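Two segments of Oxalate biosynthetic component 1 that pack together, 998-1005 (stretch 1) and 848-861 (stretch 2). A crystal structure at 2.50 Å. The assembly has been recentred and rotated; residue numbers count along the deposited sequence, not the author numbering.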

# COMPACT_ATOMS: atom_id res chain seq x y z
N VAL A 998 2.94 -11.91 6.82
CA VAL A 998 1.97 -11.38 7.76
C VAL A 998 1.95 -12.17 9.07
O VAL A 998 1.64 -11.62 10.13
CB VAL A 998 0.56 -11.35 7.15
CG1 VAL A 998 0.51 -10.39 5.98
CG2 VAL A 998 0.13 -12.75 6.71
N ARG A 999 2.29 -13.46 9.01
CA ARG A 999 2.30 -14.28 10.22
C ARG A 999 3.50 -13.93 11.09
O ARG A 999 3.39 -13.91 12.32
CB ARG A 999 2.30 -15.77 9.88
CG ARG A 999 1.81 -16.63 11.03
CD ARG A 999 1.96 -18.12 10.76
NE ARG A 999 1.53 -18.91 11.92
CZ ARG A 999 1.94 -20.14 12.18
NH1 ARG A 999 2.80 -20.74 11.38
NH2 ARG A 999 1.48 -20.77 13.25
N SER A 1000 4.63 -13.64 10.45
CA SER A 1000 5.80 -13.17 11.17
C SER A 1000 5.59 -11.74 11.67
O SER A 1000 6.03 -11.39 12.77
CB SER A 1000 7.05 -13.23 10.29
OG SER A 1000 7.42 -14.57 10.01
N LEU A 1001 4.92 -10.92 10.86
CA LEU A 1001 4.62 -9.55 11.25
C LEU A 1001 3.71 -9.52 12.48
O LEU A 1001 3.97 -8.79 13.43
CB LEU A 1001 3.97 -8.79 10.10
CG LEU A 1001 4.89 -7.86 9.32
CD1 LEU A 1001 4.08 -7.03 8.34
CD2 LEU A 1001 5.67 -6.96 10.25
N ALA A 1002 2.65 -10.32 12.44
CA ALA A 1002 1.69 -10.38 13.54
C ALA A 1002 2.34 -10.86 14.83
O ALA A 1002 1.86 -10.57 15.93
CB ALA A 1002 0.52 -11.28 13.17
N GLY A 1003 3.44 -11.61 14.70
CA GLY A 1003 4.12 -12.16 15.85
C GLY A 1003 5.26 -11.29 16.36
O GLY A 1003 5.90 -11.63 17.35
N THR A 1004 5.50 -10.17 15.69
CA THR A 1004 6.61 -9.29 16.06
C THR A 1004 6.15 -7.86 16.30
O THR A 1004 5.01 -7.50 15.99
CB THR A 1004 7.70 -9.29 14.98
OG1 THR A 1004 7.11 -9.04 13.70
CG2 THR A 1004 8.42 -10.63 14.95
N THR A 1005 7.04 -7.04 16.85
CA THR A 1005 6.72 -5.65 17.16
C THR A 1005 7.78 -4.69 16.65
O THR A 1005 7.67 -3.48 16.85
CB THR A 1005 6.54 -5.43 18.67
OG1 THR A 1005 7.76 -5.75 19.35
CG2 THR A 1005 5.41 -6.30 19.22
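Stretch 2 848-861: IEASMLHNRFALNA

How does stretch 2 lie on stretch 1? It forms a helix from Glu849 to Asn860, with Ile848 as N-cap, and its N-to-C direction makes an angle of 44° with that of the helix that includes Val998 to Leu1001. The axes stay 12.4 Å apart at their closest, and the long side chain of Arg999 crosses the gap, while backbones draw nearer at Gly1003, whose CA lies 6.7 Å from Phe857 CA.

What does Arg999 reach? Its extended side chain brings NH2 to 3.4 Å from Glu849 OE2, a salt bridge of charges alone because the oxygen lies well out of the guanidinium plane, and to 3.7 Å from Leu853 CD2. A water links its backbone to the other helix, accepting from Arg856 NH2 (2.5 Å) and donating to Arg999 O (2.8 Å).

Why can the stretches come close at Gly1003? Just before it, Ala1002 O meets the ring edge, 3.2 Å from Phe857 CE1. Without a side chain, Gly1003 has its CA 3.3 Å from Arg856 NH2 and 3.5 Å from Phe857 CE1; a CB would clash with that NH2.

What closes the contact? Asn860 ND2 donates a hydrogen bond to Gly1003 O at 2.9 Å. Beyond it, Thr1004 points away, its OG1 hydrogen-bonded to Ser1000 O at 2.7 Å.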

# COMPACT_ATOMS: atom_id res chain seq x y z
N ILE A 848 -0.32 -28.38 19.94
CA ILE A 848 -0.82 -27.91 18.65
C ILE A 848 -0.25 -26.54 18.31
O ILE A 848 0.55 -25.98 19.06
CB ILE A 848 -2.36 -27.84 18.63
CG1 ILE A 848 -2.88 -27.00 19.79
CG2 ILE A 848 -2.95 -29.24 18.67
CD1 ILE A 848 -4.38 -26.84 19.80
N GLU A 849 -0.67 -26.01 17.16
CA GLU A 849 -0.14 -24.75 16.66
C GLU A 849 -0.38 -23.60 17.64
O GLU A 849 0.52 -22.79 17.88
CB GLU A 849 -0.77 -24.42 15.30
CG GLU A 849 -0.75 -22.94 14.96
CD GLU A 849 -1.74 -22.57 13.86
OE1 GLU A 849 -2.93 -22.34 14.18
OE2 GLU A 849 -1.33 -22.51 12.69
N ALA A 850 -1.58 -23.54 18.21
CA ALA A 850 -1.92 -22.48 19.16
C ALA A 850 -1.05 -22.53 20.41
O ALA A 850 -0.80 -21.50 21.03
CB ALA A 850 -3.40 -22.57 19.54
N SER A 851 -0.59 -23.73 20.76
CA SER A 851 0.30 -23.89 21.91
C SER A 851 1.62 -23.16 21.66
O SER A 851 2.14 -22.49 22.55
CB SER A 851 0.57 -25.38 22.18
OG SER A 851 -0.64 -26.12 22.23
N MET A 852 2.15 -23.30 20.45
CA MET A 852 3.41 -22.68 20.09
C MET A 852 3.26 -21.18 19.88
O MET A 852 4.15 -20.40 20.21
CB MET A 852 3.99 -23.33 18.83
CG MET A 852 4.20 -24.84 18.94
SD MET A 852 5.63 -25.31 19.93
CE MET A 852 4.91 -25.49 21.56
N LEU A 853 2.11 -20.78 19.33
CA LEU A 853 1.83 -19.37 19.11
C LEU A 853 1.70 -18.63 20.44
O LEU A 853 2.19 -17.51 20.58
CB LEU A 853 0.55 -19.20 18.28
CG LEU A 853 0.71 -19.53 16.80
CD1 LEU A 853 -0.62 -19.60 16.09
CD2 LEU A 853 1.58 -18.50 16.14
N HIS A 854 1.05 -19.25 21.41
CA HIS A 854 0.95 -18.67 22.74
C HIS A 854 2.32 -18.48 23.36
O HIS A 854 2.64 -17.42 23.88
CB HIS A 854 0.09 -19.53 23.67
CG HIS A 854 0.22 -19.17 25.11
ND1 HIS A 854 -0.45 -18.11 25.68
CD2 HIS A 854 0.96 -19.72 26.10
CE1 HIS A 854 -0.14 -18.02 26.96
NE2 HIS A 854 0.72 -18.99 27.24
N ASN A 855 3.13 -19.54 23.30
CA ASN A 855 4.50 -19.50 23.79
C ASN A 855 5.29 -18.36 23.16
O ASN A 855 6.03 -17.64 23.83
CB ASN A 855 5.19 -20.83 23.53
CG ASN A 855 6.63 -20.84 23.98
OD1 ASN A 855 7.56 -20.78 23.17
ND2 ASN A 855 6.83 -20.92 25.29
N ARG A 856 5.10 -18.21 21.85
CA ARG A 856 5.73 -17.15 21.07
C ARG A 856 5.41 -15.77 21.64
O ARG A 856 6.32 -14.99 21.95
CB ARG A 856 5.27 -17.24 19.61
CG ARG A 856 6.37 -17.21 18.58
CD ARG A 856 5.80 -17.39 17.18
NE ARG A 856 4.82 -16.36 16.86
CZ ARG A 856 4.09 -16.34 15.75
NH1 ARG A 856 4.23 -17.30 14.84
NH2 ARG A 856 3.22 -15.36 15.54
N PHE A 857 4.12 -15.47 21.76
CA PHE A 857 3.68 -14.16 22.24
C PHE A 857 3.96 -13.95 23.72
O PHE A 857 4.21 -12.82 24.15
CB PHE A 857 2.18 -13.98 21.96
CG PHE A 857 1.87 -13.71 20.52
CD1 PHE A 857 2.21 -12.50 19.94
CD2 PHE A 857 1.22 -14.66 19.74
CE1 PHE A 857 1.92 -12.24 18.61
CE2 PHE A 857 0.93 -14.41 18.42
CZ PHE A 857 1.28 -13.20 17.85
N ALA A 858 3.90 -15.02 24.50
CA ALA A 858 4.20 -14.94 25.92
C ALA A 858 5.67 -14.59 26.13
O ALA A 858 6.02 -13.88 27.08
CB ALA A 858 3.85 -16.24 26.62
N LEU A 859 6.52 -15.09 25.24
CA LEU A 859 7.94 -14.78 25.28
C LEU A 859 8.16 -13.31 24.96
O LEU A 859 9.00 -12.65 25.57
CB LEU A 859 8.72 -15.66 24.31
CG LEU A 859 10.25 -15.56 24.38
CD1 LEU A 859 10.75 -16.00 25.74
CD2 LEU A 859 10.90 -16.37 23.27
N ASN A 860 7.39 -12.80 24.00
CA ASN A 860 7.41 -11.38 23.66
C ASN A 860 7.10 -10.50 24.86
O ASN A 860 7.69 -9.43 25.02
CB ASN A 860 6.40 -11.09 22.55
CG ASN A 860 6.93 -11.41 21.17
OD1 ASN A 860 7.98 -12.02 21.01
ND2 ASN A 860 6.19 -10.99 20.15
N ALA A 861 6.18 -10.96 25.70
CA ALA A 861 5.68 -10.17 26.82
C ALA A 861 6.52 -10.36 28.08
O ALA A 861 6.16 -9.88 29.15
CB ALA A 861 4.23 -10.51 27.10
O HOH W 1 1.34 -14.61 14.11